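Local coordinates for hypothetical protein (Bacteroides fragilis, PDB 4JJA) that is of unknown function but may act as a peptidoglycan beta-N-acetylmuramidase, cleaving cell-wall glycan chains, at residues 108-113 with 140-145. Sequence-based numbering, arbitrary orientation.
Sequences DIQDVG and LDRPNP
Arg142 reaches across to Asp108 where two neighbouring parallel strands of a Rossmann-like sheet, 104-107 and 136-140, run out into segments 108-113 and 140-145 at their C-terminal ends. Arg142 CB lies 3.6 Å from Gln110 OE1, and CG and CD continue past that oxygen, the chain extended from CG to NE. Arg142 NE then donates to Asp108 OD1 (2.8 Å), approaching from above the carboxylate plane, while NH2 gives a straighter bond (168°) to OD2 on its syn side. The side-on, two-nitrogen grip leaves carboxylate and guanidinium 34° from coplanar. NH2 also donates a hydrogen bond to Met34 O, and NH1 donates to a water that in turn donates to Gln110 OE1, so all three guanidinium nitrogens are engaged. A second water accepts from Ile109 N and lies within hydrogen-bonding distance of Leu140 O, joining the two backbones where the strands end.

Gln110, bent at chi2 (63°), carries its amide across to 140-145, nearly perpendicular to the guanidinium. Gln110 NE2 spends both protons on backbone oxygens lying in the amide plane: Asp111 O of its own loop and Pro143 O opposite (2.8 Å), the latter nearly in line with the carbonyl bond. This ties the two buried segments together midway. Farther along, Pro145 CG rests on Val112 CA, and Asn144 OD1, hydrogen-bonded to Asn146 N, sits 3.3 Å from Gly113 CA.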
ATOM      1  N   ASP A 108      -0.542  10.993   8.111  1.00 11.16           N
ATOM      2  CA  ASP A 108      -0.123  10.012   9.125  1.00 11.63           C
ATOM      3  C   ASP A 108      -0.921   8.745   8.924  1.00 11.96           C
ATOM      4  O   ASP A 108      -2.024   8.628   9.427  1.00 13.37           O
ATOM      5  CB  ASP A 108      -0.261  10.524  10.576  1.00 14.65           C
ATOM      6  CG  ASP A 108       0.364   9.553  11.604  1.00 17.25           C
ATOM      7  OD1 ASP A 108       1.430   8.901  11.307  1.00 17.86           O
ATOM      8  OD2 ASP A 108      -0.216   9.407  12.730  1.00 22.82           O
ATOM      9  N   ILE A 109      -0.343   7.792   8.204  1.00 10.82           N
ATOM     10  CA  ILE A 109      -1.119   6.640   7.804  1.00 11.13           C
ATOM     11  C   ILE A 109      -0.175   5.506   7.544  1.00 10.35           C
ATOM     12  O   ILE A 109       0.926   5.739   7.035  1.00 11.34           O
ATOM     13  CB  ILE A 109      -2.019   6.960   6.569  1.00 11.34           C
ATOM     14  CG1 ILE A 109      -3.138   5.917   6.382  1.00 12.67           C
ATOM     15  CG2 ILE A 109      -1.203   7.196   5.273  1.00 12.54           C
ATOM     16  CD1 ILE A 109      -4.189   6.380   5.385  1.00 13.54           C
ATOM     17  N   GLN A 110      -0.613   4.293   7.864  1.00 10.02           N
ATOM     18  CA  GLN A 110       0.233   3.091   7.706  1.00 10.10           C
ATOM     19  C   GLN A 110      -0.035   2.414   6.364  1.00 10.59           C
ATOM     20  O   GLN A 110      -1.127   1.883   6.125  1.00 12.87           O
ATOM     21  CB  GLN A 110       0.009   2.106   8.858  1.00 10.96           C
ATOM     22  CG  GLN A 110       0.906   0.885   8.772  1.00 10.26           C
ATOM     23  CD  GLN A 110       2.382   1.251   8.870  1.00 10.09           C
ATOM     24  OE1 GLN A 110       2.832   1.740   9.899  1.00 11.62           O
ATOM     25  NE2 GLN A 110       3.132   1.028   7.800  1.00 10.77           N
ATOM     26  N   ASP A 111       1.016   2.360   5.524  1.00 10.39           N
ATOM     27  CA  ASP A 111       1.026   1.777   4.208  1.00 11.03           C
ATOM     28  C   ASP A 111       1.633   0.358   4.246  1.00  9.44           C
ATOM     29  O   ASP A 111       2.264  -0.028   5.236  1.00 10.09           O
ATOM     30  CB  ASP A 111       1.924   2.699   3.300  1.00 12.19           C
ATOM     31  CG  ASP A 111       1.987   2.248   1.904  1.00 13.43           C
ATOM     32  OD1 ASP A 111       0.922   1.933   1.343  1.00 16.32           O
ATOM     33  OD2 ASP A 111       3.126   2.161   1.359  1.00 14.70           O
ATOM     34  N   VAL A 112       1.559  -0.391   3.133  1.00  8.31           N
ATOM     35  CA  VAL A 112       2.183  -1.719   3.040  1.00  8.09           C
ATOM     36  C   VAL A 112       3.229  -1.873   1.942  1.00  7.45           C
ATOM     37  O   VAL A 112       3.804  -2.927   1.794  1.00  8.74           O
ATOM     38  CB  VAL A 112       1.133  -2.843   2.960  1.00  9.20           C
ATOM     39  CG1 VAL A 112       0.192  -2.794   4.190  1.00 12.10           C
ATOM     40  CG2 VAL A 112       0.340  -2.745   1.708  1.00 11.46           C
ATOM     41  N   GLY A 113       3.462  -0.811   1.175  1.00  7.73           N
ATOM     42  CA  GLY A 113       4.567  -0.797   0.203  1.00  8.97           C
ATOM     43  C   GLY A 113       4.384  -1.400  -1.156  1.00  8.46           C
ATOM     44  O   GLY A 113       5.327  -1.864  -1.762  1.00  9.37           O
ATOM     45  N   LEU A 140       4.177  12.619   8.818  1.00  8.73           N
ATOM     46  CA  LEU A 140       4.687  11.956  10.033  1.00  9.78           C
ATOM     47  C   LEU A 140       4.998  10.544   9.591  1.00  8.50           C
ATOM     48  O   LEU A 140       4.070   9.731   9.400  1.00  9.69           O
ATOM     49  CB  LEU A 140       3.643  12.056  11.145  1.00 10.08           C
ATOM     50  CG  LEU A 140       3.248  13.474  11.523  1.00 10.21           C
ATOM     51  CD1 LEU A 140       2.163  13.395  12.603  1.00 11.83           C
ATOM     52  CD2 LEU A 140       4.446  14.347  11.930  1.00 12.62           C
ATOM     53  N   ASP A 141       6.257  10.256   9.300  1.00  8.52           N
ATOM     54  CA  ASP A 141       6.527   9.037   8.541  1.00  8.48           C
ATOM     55  C   ASP A 141       6.302   7.798   9.385  1.00  8.53           C
ATOM     56  O   ASP A 141       6.487   7.818  10.629  1.00  9.73           O
ATOM     57  CB  ASP A 141       7.942   9.056   7.965  1.00  8.88           C
ATOM     58  CG  ASP A 141       8.069   8.492   6.568  1.00  8.45           C
ATOM     59  OD1 ASP A 141       7.066   8.346   5.850  1.00 10.01           O
ATOM     60  OD2 ASP A 141       9.271   8.282   6.189  1.00 10.02           O
ATOM     61  N   ARG A 142       5.908   6.718   8.727  1.00  8.53           N
ATOM     62  CA  ARG A 142       5.813   5.395   9.314  1.00  8.97           C
ATOM     63  C   ARG A 142       6.597   4.441   8.431  1.00  8.25           C
ATOM     64  O   ARG A 142       6.769   4.677   7.245  1.00  9.12           O
ATOM     65  CB  ARG A 142       4.375   4.921   9.471  1.00 10.26           C
ATOM     66  CG  ARG A 142       3.592   5.738  10.494  1.00 12.86           C
ATOM     67  CD  ARG A 142       2.176   5.224  10.697  1.00 12.64           C
ATOM     68  NE  ARG A 142       1.480   6.129  11.630  1.00 13.09           N
ATOM     69  CZ  ARG A 142       1.127   5.850  12.865  1.00 13.03           C
ATOM     70  NH1 ARG A 142       1.303   4.632  13.371  1.00 13.59           N
ATOM     71  NH2 ARG A 142       0.554   6.794  13.598  1.00 13.85           N
ATOM     72  N   PRO A 143       7.063   3.342   9.014  1.00  8.45           N
ATOM     73  CA  PRO A 143       7.799   2.372   8.219  1.00  8.14           C
ATOM     74  C   PRO A 143       7.024   1.764   7.075  1.00  8.20           C
ATOM     75  O   PRO A 143       5.803   1.695   7.136  1.00  9.86           O
ATOM     76  CB  PRO A 143       8.171   1.269   9.243  1.00  8.92           C
ATOM     77  CG  PRO A 143       8.244   1.988  10.522  1.00 11.04           C
ATOM     78  CD  PRO A 143       7.096   2.976  10.439  1.00  9.87           C
ATOM     79  N   ASN A 144       7.763   1.334   6.057  1.00  8.00           N
ATOM     80  CA  ASN A 144       7.218   0.468   5.029  1.00  7.63           C
ATOM     81  C   ASN A 144       7.550  -0.956   5.450  1.00  7.31           C
ATOM     82  O   ASN A 144       8.730  -1.295   5.510  1.00  7.97           O
ATOM     83  CB  ASN A 144       7.856   0.826   3.684  1.00  7.21           C
ATOM     84  CG  ASN A 144       7.366  -0.031   2.542  1.00  6.04           C
ATOM     85  OD1 ASN A 144       6.707  -1.059   2.757  1.00  7.88           O
ATOM     86  ND2 ASN A 144       7.756   0.361   1.317  1.00  8.27           N
ATOM     87  N   PRO A 145       6.543  -1.808   5.752  1.00  7.01           N
ATOM     88  CA  PRO A 145       6.861  -3.167   6.182  1.00  7.20           C
ATOM     89  C   PRO A 145       7.497  -4.012   5.086  1.00  7.07           C
ATOM     90  O   PRO A 145       8.070  -5.047   5.359  1.00  8.36           O
ATOM     91  CB  PRO A 145       5.500  -3.721   6.595  1.00  8.19           C
ATOM     92  CG  PRO A 145       4.518  -2.957   5.724  1.00  8.14           C
ATOM     93  CD  PRO A 145       5.083  -1.573   5.647  1.00  7.60           C
TER
HETATM   94  O   HOH W   1       4.011   8.656  12.338  1.00 12.06           O
HETATM   95  O   HOH W   2       2.401   8.590   7.369  1.00 13.15           O
HETATM   96  O   HOH W   3       2.161   2.022  12.512  1.00 13.23           O
HETATM   97  O   HOH W   4       7.762  -1.610  -0.783  1.00  8.20           O